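L-asparagine oxygenase (Streptomyces coelicolor, PDB 2OG5) hydroxylates free L-asparagine at its beta carbon, using iron(II), 2-oxoglutarate and oxygen, to supply (2S,3S)-3-hydroxyasparagine for the calcium-dependent lipopeptide antibiotic. Local coordinates at residues N180-A183 with R188-F191; F331-L336 with Y348-A353; L176-E181 with R208-R213; A250-G255 with L262-A267. One frame throughout, in Å; residues are numbered along the deposited sequence.

Contact 1 of 4, residues N180-A183 with R188-F191; sequences NENA and RPDF. With NA (sodium ion), chain B.
The R188 guanidinium and the carboxylate of E181 are the two flat groups that matter here, and they face different partners. The carbonyl oxygen of A183 lies obliquely to the guanidinium, too far off for a hydrogen bond; R188 NH1 instead hydrogen-bonds H185 O, and A183 O accepts from R263 NH1. The E181 carboxylate turns away from R188 and P189: its OE1 binds the sodium ion at 2.0 Å, and three waters occupy other positions round the metal. Closer in, the aliphatic part of the arginine does the touching. R188 CG sits between the backbone N and the carbonyl carbon (chi1 64°), and the chain then runs extended to NE, leading it past the carbonyls of N182 and A183; R188 CB comes within 3.1 Å of N182 O. P189 makes the other apolar contact. Its CG meets E181 CG at 4.0 Å, and its CD packs 3.7 Å from E181 O, a rigid apolar ring that suits a place against the CG methylene of a buried metal ligand. F331 also touches both E181 and P189. N182 takes a left-handed backbone conformation, which asparagine tolerates well, and the chain turns there with a weak bond of 3.4 Å from A183 N to N180 O. N182 also belongs to the L-asparagine site, next to E149. Together with H179 and H311, E181 forms the two-histidine, one-carboxylate facial triad of iron(II)/2-oxoglutarate oxygenases, occupied by sodium in this crystal.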
loop_
_atom_site.group_PDB
_atom_site.type_symbol
_atom_site.label_atom_id
_atom_site.label_comp_id
_atom_site.label_asym_id
_atom_site.label_seq_id
_atom_site.Cartn_x
_atom_site.Cartn_y
_atom_site.Cartn_z
ATOM N N ASN A 180 8.314 -0.124 -5.403
ATOM C CA ASN A 180 8.009 -0.661 -4.080
ATOM C C ASN A 180 7.858 0.532 -3.147
ATOM O O ASN A 180 8.612 1.503 -3.262
ATOM C CB ASN A 180 9.139 -1.561 -3.564
ATOM C CG ASN A 180 9.311 -2.826 -4.391
ATOM O OD1 ASN A 180 10.335 -3.006 -5.043
ATOM N ND2 ASN A 180 8.318 -3.713 -4.353
ATOM N N GLU A 181 6.873 0.472 -2.259
ATOM C CA GLU A 181 6.662 1.538 -1.287
ATOM C C GLU A 181 7.879 1.669 -0.376
ATOM O O GLU A 181 8.319 0.690 0.217
ATOM C CB GLU A 181 5.418 1.249 -0.448
ATOM C CG GLU A 181 4.924 2.443 0.342
ATOM C CD GLU A 181 4.388 3.539 -0.534
ATOM O OE1 GLU A 181 3.985 3.245 -1.679
ATOM O OE2 GLU A 181 4.392 4.717 -0.103
ATOM N N ASN A 182 8.403 2.887 -0.276
ATOM C CA ASN A 182 9.524 3.222 0.593
ATOM C C ASN A 182 10.677 2.247 0.392
ATOM O O ASN A 182 11.247 1.727 1.351
ATOM C CB ASN A 182 9.091 3.287 2.077
ATOM C CG ASN A 182 8.036 4.367 2.338
ATOM O OD1 ASN A 182 7.300 4.319 3.340
ATOM N ND2 ASN A 182 7.947 5.338 1.438
ATOM N N ALA A 183 11.031 2.031 -0.879
ATOM C CA ALA A 183 12.039 1.048 -1.270
ATOM C C ALA A 183 13.371 1.239 -0.543
ATOM O O ALA A 183 14.059 0.265 -0.236
ATOM C CB ALA A 183 12.260 1.078 -2.799
ATOM N N ARG A 188 10.610 -1.051 5.275
ATOM C CA ARG A 188 9.543 -0.648 4.372
ATOM C C ARG A 188 8.312 -1.544 4.551
ATOM O O ARG A 188 8.415 -2.669 5.034
ATOM C CB ARG A 188 10.041 -0.686 2.936
ATOM C CG ARG A 188 10.432 -2.056 2.432
ATOM C CD ARG A 188 11.182 -1.921 1.117
ATOM N NE ARG A 188 11.823 -3.167 0.713
ATOM C CZ ARG A 188 12.991 -3.611 1.176
ATOM N NH1 ARG A 188 13.684 -2.927 2.076
ATOM N NH2 ARG A 188 13.481 -4.759 0.729
ATOM N N PRO A 189 7.127 -1.035 4.178
ATOM C CA PRO A 189 5.931 -1.839 4.375
ATOM C C PRO A 189 6.048 -3.227 3.765
ATOM O O PRO A 189 6.609 -3.382 2.676
ATOM C CB PRO A 189 4.856 -1.017 3.655
ATOM C CG PRO A 189 5.344 0.375 3.772
ATOM C CD PRO A 189 6.819 0.283 3.602
ATOM N N ASP A 190 5.489 -4.222 4.440
ATOM C CA ASP A 190 5.366 -5.568 3.878
ATOM C C ASP A 190 4.132 -5.670 2.997
ATOM O O ASP A 190 4.198 -6.261 1.916
ATOM C CB ASP A 190 5.376 -6.584 5.001
ATOM C CG ASP A 190 6.684 -6.541 5.774
ATOM O OD1 ASP A 190 7.739 -6.820 5.172
ATOM O OD2 ASP A 190 6.676 -6.160 6.967
ATOM N N PHE A 191 3.021 -5.080 3.439
ATOM C CA PHE A 191 1.833 -4.897 2.592
ATOM C C PHE A 191 1.443 -3.432 2.556
ATOM O O PHE A 191 1.595 -2.722 3.560
ATOM C CB PHE A 191 0.633 -5.720 3.073
ATOM C CG PHE A 191 0.899 -7.190 3.153
ATOM C CD1 PHE A 191 0.854 -7.990 2.018
ATOM C CD2 PHE A 191 1.169 -7.787 4.369
ATOM C CE1 PHE A 191 1.112 -9.339 2.097
ATOM C CE2 PHE A 191 1.416 -9.150 4.451
ATOM C CZ PHE A 191 1.401 -9.920 3.307
HETATM NA NA NA B . 3.191 3.905 -3.398
HETATM O O HOH W 1 3.780 5.621 -2.663
HETATM O O HOH W 2 1.864 5.149 -4.315
HETATM O O HOH W 3 0.932 4.024 -2.231
#

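Contact 2 of 4, residues F331-L336 with Y348-A353; sequences FVLTDL and YVLGAA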
loop_
_atom_site.group_PDB
_atom_site.type_symbol
_atom_site.label_atom_id
_atom_site.label_comp_id
_atom_site.label_asym_id
_atom_site.label_seq_id
_atom_site.Cartn_x
_atom_site.Cartn_y
_atom_site.Cartn_z
ATOM N N PHE A 331 -0.187 0.975 5.890
ATOM C CA PHE A 331 0.922 0.034 5.752
ATOM C C PHE A 331 0.848 -1.056 6.806
ATOM O O PHE A 331 0.457 -0.801 7.955
ATOM C CB PHE A 331 2.253 0.751 5.914
ATOM C CG PHE A 331 2.473 1.892 4.951
ATOM C CD1 PHE A 331 2.125 1.785 3.620
ATOM C CD2 PHE A 331 3.050 3.079 5.390
ATOM C CE1 PHE A 331 2.347 2.822 2.739
ATOM C CE2 PHE A 331 3.271 4.130 4.515
ATOM C CZ PHE A 331 2.932 3.994 3.185
ATOM N N VAL A 332 1.239 -2.271 6.422
ATOM C CA VAL A 332 1.327 -3.401 7.339
ATOM C C VAL A 332 2.754 -3.908 7.443
ATOM O O VAL A 332 3.434 -4.083 6.428
ATOM C CB VAL A 332 0.445 -4.553 6.859
ATOM C CG1 VAL A 332 0.453 -5.698 7.866
ATOM C CG2 VAL A 332 -0.980 -4.050 6.616
ATOM N N LEU A 333 3.181 -4.132 8.684
ATOM C CA LEU A 333 4.429 -4.788 9.004
ATOM C C LEU A 333 4.103 -6.199 9.490
ATOM O O LEU A 333 3.340 -6.386 10.437
ATOM C CB LEU A 333 5.208 -3.990 10.059
ATOM C CG LEU A 333 5.639 -2.596 9.576
ATOM C CD1 LEU A 333 6.127 -1.720 10.751
ATOM C CD2 LEU A 333 6.705 -2.683 8.501
ATOM N N THR A 334 4.654 -7.194 8.798
ATOM C CA THR A 334 4.386 -8.588 9.137
ATOM C C THR A 334 5.030 -9.022 10.444
ATOM O O THR A 334 4.524 -9.930 11.087
ATOM C CB THR A 334 4.849 -9.517 8.020
ATOM O OG1 THR A 334 6.133 -9.090 7.544
ATOM C CG2 THR A 334 3.840 -9.479 6.880
ATOM N N ASP A 335 6.112 -8.359 10.847
ATOM C CA ASP A 335 6.763 -8.640 12.124
ATOM C C ASP A 335 7.190 -7.318 12.759
ATOM O O ASP A 335 8.329 -6.877 12.609
ATOM C CB ASP A 335 7.958 -9.574 11.937
ATOM C CG ASP A 335 8.540 -10.065 13.259
ATOM O OD1 ASP A 335 8.042 -9.690 14.341
ATOM O OD2 ASP A 335 9.518 -10.834 13.209
ATOM N N LEU A 336 6.253 -6.693 13.464
ATOM C CA LEU A 336 6.492 -5.381 14.063
ATOM C C LEU A 336 7.713 -5.384 14.969
ATOM O O LEU A 336 8.426 -4.384 15.073
ATOM C CB LEU A 336 5.256 -4.964 14.860
ATOM C CG LEU A 336 5.236 -3.553 15.444
ATOM C CD1 LEU A 336 5.204 -2.520 14.337
ATOM C CD2 LEU A 336 4.049 -3.397 16.395
ATOM N N TYR A 348 3.712 2.650 17.044
ATOM C CA TYR A 348 3.487 2.233 15.663
ATOM C C TYR A 348 4.136 3.175 14.651
ATOM O O TYR A 348 3.972 2.985 13.447
ATOM C CB TYR A 348 1.987 2.136 15.386
ATOM C CG TYR A 348 1.299 1.076 16.211
ATOM C CD1 TYR A 348 1.336 -0.265 15.822
ATOM C CD2 TYR A 348 0.650 1.394 17.398
ATOM C CE1 TYR A 348 0.720 -1.232 16.566
ATOM C CE2 TYR A 348 0.023 0.409 18.161
ATOM C CZ TYR A 348 0.062 -0.900 17.737
ATOM O OH TYR A 348 -0.542 -1.882 18.481
ATOM N N VAL A 349 4.867 4.177 15.137
ATOM C CA VAL A 349 5.480 5.180 14.268
ATOM C C VAL A 349 6.995 4.986 14.261
ATOM O O VAL A 349 7.654 5.105 15.294
ATOM C CB VAL A 349 5.130 6.605 14.733
ATOM C CG1 VAL A 349 5.807 7.660 13.837
ATOM C CG2 VAL A 349 3.610 6.795 14.769
ATOM N N LEU A 350 7.532 4.673 13.081
ATOM C CA LEU A 350 8.948 4.414 12.904
ATOM C C LEU A 350 9.682 5.708 12.589
ATOM O O LEU A 350 9.259 6.483 11.718
ATOM C CB LEU A 350 9.177 3.406 11.764
ATOM C CG LEU A 350 8.839 1.929 12.025
ATOM C CD1 LEU A 350 7.342 1.682 12.051
ATOM C CD2 LEU A 350 9.471 1.071 10.927
ATOM N N GLY A 351 10.769 5.945 13.314
ATOM C CA GLY A 351 11.647 7.075 13.039
ATOM C C GLY A 351 13.058 6.569 12.845
ATOM O O GLY A 351 13.266 5.491 12.278
ATOM N N ALA A 352 14.030 7.328 13.328
ATOM C CA ALA A 352 15.436 6.982 13.144
ATOM C C ALA A 352 15.864 5.904 14.129
ATOM O O ALA A 352 15.354 5.828 15.248
ATOM C CB ALA A 352 16.300 8.215 13.331
ATOM N N ALA A 353 16.799 5.065 13.705
ATOM C CA ALA A 353 17.571 4.248 14.641
ATOM C C ALA A 353 18.954 4.883 14.728
ATOM O O ALA A 353 19.215 5.875 14.043
ATOM C CB ALA A 353 17.664 2.817 14.150
#
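Y348 and L336 meet where a leucine methyl comes obliquely on the aromatic ring. From CB, the tyrosine places CG beside its own backbone N and opposite the carbonyl carbon (chi1 -64°), which swings the ring toward 331-336 although the CB itself does not head there. In the ring, CD1 lies 4.2 Å from L336 CD2, and the next atom, CE1, 4.0 Å from the same methyl. The two side chains run at about a right angle. Beyond CE1 the hydroxyl leaves the contact and hydrogen-bonds R73, so a tyrosine serves both ends: its ring carbons pack on leucine while its polar tip reaches a charged partner. L336 contributes CD2 because its CG stands opposite the backbone N (chi1 -173°), extending the branch across to the ring.

A second pair lies deeper. L333 and L350 reach toward each other tip to tip, CD1 to CD1 at 3.8 Å. Both are buried, and leucine is long enough to span the gap between backbones that do not adjoin. The nearest CA atoms of the two segments, those of L336 and Y348, are still 8.3 Å apart.

That spacing follows from the sheet. Strand 142-146 pairs antiparallel with 326-333 and parallel with 349-350; L333 is backbone hydrogen-bonded to D142, and Y348 to A145. The leucines thus bridge over an intervening strand, with F146 also touching L350, while V332 packs on A137 and L140 of helix 128-140.

Contact 3 of 4, residues L176-E181 with R208-R213; sequences LTFHNE and RTACVR. With NA (sodium ion), chain B.
The strand that carries the first metal-binding histidine is joined across the sheet to strand 207-211, through the residue just before that histidine. F178 lays the far end of its ring over one face of the R208 guanidinium: CZ is 3.6 Å from R208 NH1, with the two planes 48° apart, an oblique meeting rather than a flat stack. Nearer the backbone, F178 CE1 packs on R208 CB at 3.7 Å and on A210 CB at 4.2 Å. Alanine is small enough for the ring to pack against its methyl, and the arginine offers its CB and a flat cationic head. D288 holds R208 by a salt bridge, and R208 NE hydrogen-bonds T293 OG1; together the two would hold the head that F178 covers.

On H179, ND1 gives a nearly straight hydrogen bond to T177 O, 2.9 Å long at 169° and in the ring plane. This helps fix the rotation of the imidazole with NE2 facing the sodium ion at 2.4 Å.

Strand 309-313, which supplies H311, runs between the two strands. F178 therefore reaches across an inner strand of the four-stranded antiparallel sheet, part of the jelly-roll framework of iron(II)/2-oxoglutarate oxygenases.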
loop_
_atom_site.group_PDB
_atom_site.type_symbol
_atom_site.label_atom_id
_atom_site.label_comp_id
_atom_site.label_asym_id
_atom_site.label_seq_id
_atom_site.Cartn_x
_atom_site.Cartn_y
_atom_site.Cartn_z
ATOM N N LEU A 176 2.204 7.872 -12.170
ATOM C CA LEU A 176 2.994 7.508 -11.005
ATOM C C LEU A 176 3.787 6.263 -11.375
ATOM O O LEU A 176 3.216 5.191 -11.587
ATOM C CB LEU A 176 2.080 7.216 -9.825
ATOM C CG LEU A 176 2.748 6.775 -8.528
ATOM C CD1 LEU A 176 3.612 7.894 -7.949
ATOM C CD2 LEU A 176 1.712 6.318 -7.511
ATOM N N THR A 177 5.105 6.417 -11.474
ATOM C CA THR A 177 5.986 5.353 -11.963
ATOM C C THR A 177 6.077 4.193 -10.964
ATOM O O THR A 177 6.012 4.405 -9.746
ATOM C CB THR A 177 7.415 5.896 -12.310
ATOM O OG1 THR A 177 8.342 4.813 -12.442
ATOM C CG2 THR A 177 7.932 6.826 -11.251
ATOM N N PHE A 178 6.239 2.977 -11.492
ATOM C CA PHE A 178 6.292 1.758 -10.677
ATOM C C PHE A 178 7.352 1.817 -9.591
ATOM O O PHE A 178 8.493 2.209 -9.840
ATOM C CB PHE A 178 6.568 0.524 -11.545
ATOM C CG PHE A 178 5.388 0.084 -12.368
ATOM C CD1 PHE A 178 4.235 -0.413 -11.770
ATOM C CD2 PHE A 178 5.447 0.142 -13.757
ATOM C CE1 PHE A 178 3.152 -0.826 -12.549
ATOM C CE2 PHE A 178 4.368 -0.272 -14.534
ATOM C CZ PHE A 178 3.231 -0.761 -13.930
ATOM N N HIS A 179 6.967 1.382 -8.392
ATOM C CA HIS A 179 7.876 1.344 -7.259
ATOM C C HIS A 179 7.369 0.407 -6.174
ATOM O O HIS A 179 6.165 0.178 -6.038
ATOM C CB HIS A 179 8.048 2.747 -6.662
ATOM C CG HIS A 179 6.779 3.335 -6.124
ATOM N ND1 HIS A 179 5.802 3.878 -6.933
ATOM C CD2 HIS A 179 6.321 3.452 -4.856
ATOM C CE1 HIS A 179 4.798 4.301 -6.186
ATOM N NE2 HIS A 179 5.088 4.055 -4.920
ATOM N N ASN A 180 8.314 -0.124 -5.403
ATOM C CA ASN A 180 8.009 -0.661 -4.080
ATOM C C ASN A 180 7.858 0.532 -3.147
ATOM O O ASN A 180 8.612 1.503 -3.262
ATOM C CB ASN A 180 9.139 -1.561 -3.564
ATOM C CG ASN A 180 9.311 -2.826 -4.391
ATOM O OD1 ASN A 180 10.335 -3.006 -5.043
ATOM N ND2 ASN A 180 8.318 -3.713 -4.353
ATOM N N GLU A 181 6.873 0.472 -2.259
ATOM C CA GLU A 181 6.662 1.538 -1.287
ATOM C C GLU A 181 7.879 1.669 -0.376
ATOM O O GLU A 181 8.319 0.690 0.217
ATOM C CB GLU A 181 5.418 1.249 -0.448
ATOM C CG GLU A 181 4.924 2.443 0.342
ATOM C CD GLU A 181 4.388 3.539 -0.534
ATOM O OE1 GLU A 181 3.985 3.245 -1.679
ATOM O OE2 GLU A 181 4.392 4.717 -0.103
ATOM N N ARG A 208 -2.049 0.431 -10.814
ATOM C CA ARG A 208 -1.331 -0.590 -11.571
ATOM C C ARG A 208 -0.435 -1.371 -10.625
ATOM O O ARG A 208 0.299 -0.768 -9.835
ATOM C CB ARG A 208 -0.483 0.035 -12.679
ATOM C CG ARG A 208 -1.268 0.894 -13.688
ATOM C CD ARG A 208 -0.454 1.083 -14.961
ATOM N NE ARG A 208 -0.494 -0.099 -15.824
ATOM C CZ ARG A 208 0.426 -0.403 -16.743
ATOM N NH1 ARG A 208 1.492 0.361 -16.926
ATOM N NH2 ARG A 208 0.280 -1.483 -17.490
ATOM N N THR A 209 -0.505 -2.699 -10.683
ATOM C CA THR A 209 0.383 -3.555 -9.873
ATOM C C THR A 209 1.117 -4.537 -10.783
ATOM O O THR A 209 0.519 -5.103 -11.689
ATOM C CB THR A 209 -0.397 -4.315 -8.771
ATOM O OG1 THR A 209 -1.375 -5.176 -9.358
ATOM C CG2 THR A 209 -1.091 -3.328 -7.832
ATOM N N ALA A 210 2.417 -4.725 -10.553
ATOM C CA ALA A 210 3.203 -5.683 -11.338
ATOM C C ALA A 210 4.102 -6.513 -10.431
ATOM O O ALA A 210 4.855 -5.970 -9.632
ATOM C CB ALA A 210 4.033 -4.963 -12.370
ATOM N N CYS A 211 4.026 -7.829 -10.580
ATOM C CA CYS A 211 4.704 -8.753 -9.678
ATOM C C CYS A 211 5.940 -9.330 -10.327
ATOM O O CYS A 211 5.908 -9.735 -11.501
ATOM C CB CYS A 211 3.738 -9.865 -9.273
ATOM S SG CYS A 211 4.344 -10.993 -8.000
ATOM N N VAL A 212 7.026 -9.379 -9.564
ATOM C CA VAL A 212 8.273 -9.990 -10.034
ATOM C C VAL A 212 8.062 -11.447 -10.476
ATOM O O VAL A 212 8.793 -11.939 -11.342
ATOM C CB VAL A 212 9.391 -9.917 -8.967
ATOM C CG1 VAL A 212 9.091 -10.828 -7.788
ATOM C CG2 VAL A 212 10.757 -10.256 -9.585
ATOM N N ARG A 213 7.056 -12.125 -9.924
ATOM C CA ARG A 213 6.741 -13.513 -10.324
ATOM C C ARG A 213 6.283 -13.645 -11.781
ATOM O O ARG A 213 6.531 -14.674 -12.420
ATOM C CB ARG A 213 5.678 -14.127 -9.408
ATOM C CG ARG A 213 6.159 -14.316 -7.983
ATOM C CD ARG A 213 5.075 -14.798 -7.033
ATOM N NE ARG A 213 5.685 -14.997 -5.721
ATOM C CZ ARG A 213 5.121 -14.700 -4.549
ATOM N NH1 ARG A 213 3.903 -14.208 -4.470
ATOM N NH2 ARG A 213 5.800 -14.907 -3.434
HETATM NA NA NA B . 3.191 3.905 -3.398
HETATM O O HOH W 1 3.780 5.621 -2.663
HETATM O O HOH W 2 1.864 5.149 -4.315
HETATM O O HOH W 3 0.932 4.024 -2.231
#

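Contact 4 of 4, residues A250-G255 with L262-A267; sequences APVLLG and LRVDLA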
loop_
_atom_site.group_PDB
_atom_site.type_symbol
_atom_site.label_atom_id
_atom_site.label_comp_id
_atom_site.label_asym_id
_atom_site.label_seq_id
_atom_site.Cartn_x
_atom_site.Cartn_y
_atom_site.Cartn_z
ATOM N N ALA A 250 23.210 -1.532 -3.900
ATOM C CA ALA A 250 22.675 -2.830 -3.507
ATOM C C ALA A 250 21.908 -3.445 -4.665
ATOM O O ALA A 250 21.574 -2.742 -5.613
ATOM C CB ALA A 250 21.764 -2.668 -2.302
ATOM N N PRO A 251 21.626 -4.757 -4.598
ATOM C CA PRO A 251 20.837 -5.407 -5.639
ATOM C C PRO A 251 19.365 -5.026 -5.623
ATOM O O PRO A 251 18.851 -4.560 -4.603
ATOM C CB PRO A 251 20.977 -6.903 -5.313
ATOM C CG PRO A 251 22.117 -6.995 -4.356
ATOM C CD PRO A 251 22.059 -5.726 -3.578
ATOM N N VAL A 252 18.713 -5.252 -6.757
ATOM C CA VAL A 252 17.267 -5.112 -6.870
ATOM C C VAL A 252 16.588 -6.408 -6.436
ATOM O O VAL A 252 15.596 -6.370 -5.714
ATOM C CB VAL A 252 16.855 -4.724 -8.299
ATOM C CG1 VAL A 252 15.374 -4.994 -8.549
ATOM C CG2 VAL A 252 17.181 -3.249 -8.552
ATOM N N LEU A 253 17.126 -7.555 -6.848
ATOM C CA LEU A 253 16.561 -8.847 -6.470
ATOM C C LEU A 253 17.180 -9.343 -5.172
ATOM O O LEU A 253 18.374 -9.166 -4.946
ATOM C CB LEU A 253 16.751 -9.879 -7.591
ATOM C CG LEU A 253 15.995 -9.604 -8.895
ATOM C CD1 LEU A 253 16.392 -10.602 -9.983
ATOM C CD2 LEU A 253 14.473 -9.625 -8.693
ATOM N N LEU A 254 16.345 -9.965 -4.343
ATOM C CA LEU A 254 16.708 -10.402 -2.991
ATOM C C LEU A 254 16.177 -11.803 -2.727
ATOM O O LEU A 254 15.098 -12.168 -3.198
ATOM C CB LEU A 254 16.094 -9.459 -1.938
ATOM C CG LEU A 254 16.406 -7.962 -2.060
ATOM C CD1 LEU A 254 15.438 -7.137 -1.242
ATOM C CD2 LEU A 254 17.849 -7.718 -1.642
ATOM N N GLY A 255 16.931 -12.593 -1.970
ATOM C CA GLY A 255 16.430 -13.882 -1.495
ATOM C C GLY A 255 16.600 -15.043 -2.462
ATOM O O GLY A 255 17.686 -15.258 -3.010
ATOM N N LEU A 262 11.890 -8.213 -4.273
ATOM C CA LEU A 262 12.625 -7.120 -4.919
ATOM C C LEU A 262 12.500 -5.794 -4.188
ATOM O O LEU A 262 11.634 -5.615 -3.333
ATOM C CB LEU A 262 12.234 -6.969 -6.388
ATOM C CG LEU A 262 11.011 -6.136 -6.742
ATOM C CD1 LEU A 262 10.948 -6.016 -8.265
ATOM C CD2 LEU A 262 9.734 -6.762 -6.171
ATOM N N ARG A 263 13.399 -4.882 -4.532
ATOM C CA ARG A 263 13.469 -3.571 -3.918
ATOM C C ARG A 263 13.873 -2.589 -5.015
ATOM O O ARG A 263 15.039 -2.551 -5.428
ATOM C CB ARG A 263 14.492 -3.604 -2.783
ATOM C CG ARG A 263 14.604 -2.332 -1.993
ATOM C CD ARG A 263 15.497 -2.538 -0.786
ATOM N NE ARG A 263 16.897 -2.352 -1.108
ATOM C CZ ARG A 263 17.616 -1.263 -0.817
ATOM N NH1 ARG A 263 17.078 -0.207 -0.212
ATOM N NH2 ARG A 263 18.894 -1.227 -1.147
ATOM N N VAL A 264 12.904 -1.832 -5.525
ATOM C CA VAL A 264 13.172 -0.906 -6.618
ATOM C C VAL A 264 12.155 0.228 -6.646
ATOM O O VAL A 264 11.005 0.055 -6.250
ATOM C CB VAL A 264 13.184 -1.645 -7.990
ATOM C CG1 VAL A 264 11.778 -2.065 -8.415
ATOM C CG2 VAL A 264 13.864 -0.796 -9.082
ATOM N N ASP A 265 12.610 1.391 -7.099
ATOM C CA ASP A 265 11.723 2.520 -7.372
ATOM C C ASP A 265 12.187 3.085 -8.697
ATOM O O ASP A 265 13.299 3.591 -8.778
ATOM C CB ASP A 265 11.832 3.550 -6.247
ATOM C CG ASP A 265 10.892 4.723 -6.422
ATOM O OD1 ASP A 265 10.681 5.156 -7.565
ATOM O OD2 ASP A 265 10.372 5.217 -5.400
ATOM N N LEU A 266 11.375 2.954 -9.744
ATOM C CA LEU A 266 11.839 3.344 -11.083
ATOM C C LEU A 266 12.048 4.855 -11.216
ATOM O O LEU A 266 12.717 5.297 -12.150
ATOM C CB LEU A 266 10.939 2.773 -12.182
ATOM C CG LEU A 266 11.135 1.262 -12.390
ATOM C CD1 LEU A 266 10.060 0.712 -13.289
ATOM C CD2 LEU A 266 12.502 0.948 -12.969
ATOM N N ALA A 267 11.534 5.633 -10.266
ATOM C CA ALA A 267 11.778 7.077 -10.216
ATOM C C ALA A 267 13.038 7.433 -9.435
ATOM O O ALA A 267 13.764 8.345 -9.829
ATOM C CB ALA A 267 10.580 7.805 -9.621
HETATM O O HOH W 4 17.571 -2.147 -4.423
HETATM O O HOH W 5 18.891 -4.369 -1.815
#
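V252 O receives the backbone N-H of R263 at 2.9 Å, with an angle of 143° at the hydrogen, and the CA of L262 also leans on this oxygen as a CH...O contact of 3.2 Å. Two waters extend the join. Water 4 donates to both P251 O and R263 O, bridging the main chains; water 5 donates to P251 O and accepts from R263 NE at 2.9 Å. The R263 chain bends at chi3 (86°), which brings the edge of its guanidinium against A250, whose CB lies in the plane of the group, 3.4 Å from NH2. A small residue suits this place beside a broad planar head. Aliphatic contacts fill in around the polar ones: V252 CG1 lies 4.0 Å from V264 CB, and L254 CD1 lies 4.0 Å from R263 CB.

L253 and L262 form an antiparallel non-hydrogen-bonded pair in the two-stranded hairpin of 253-255 and 260-262. Both side chains lie on the same face, L253 CD2 being 4.2 Å from L262 CB, and F287 of helix 274-290 packs on L262. On 250-255, L227 of helix 221-227 touches both V252 and L253.

Farther out, R263 NH1 hydrogen-bonds A183 O and V264 N hydrogen-bonds N180 OD1, tying 262-267 to the metal-site loop. Beyond V264 the backbone bends in an Asx turn, where D265 OD1 accepts from A267 N at 2.9 Å.

How the contacts relate
Contacts 1 and 3 share N180 and E181 and the sodium ion, their centres about 11 Å apart. Along the chain strand 176-179 comes first, then the loop of contact 1, strand 207-211, the hairpin region of contact 4 and finally contact 2, near the C-terminus. Contact 4 lies about 11 Å from both contacts 1 and 3, centre to centre; backbone hydrogen bonds probably join L266 to F178 and V264 to N180. D190 probably hydrogen-bonds V332 and T334, joining contact 1 to contact 2 at the end of strand 326-333 of the larger mixed sheet. Contacts 2 and 4, about 20 Å apart between centres, do not touch; the metal-site loop lies between them, bonded to both.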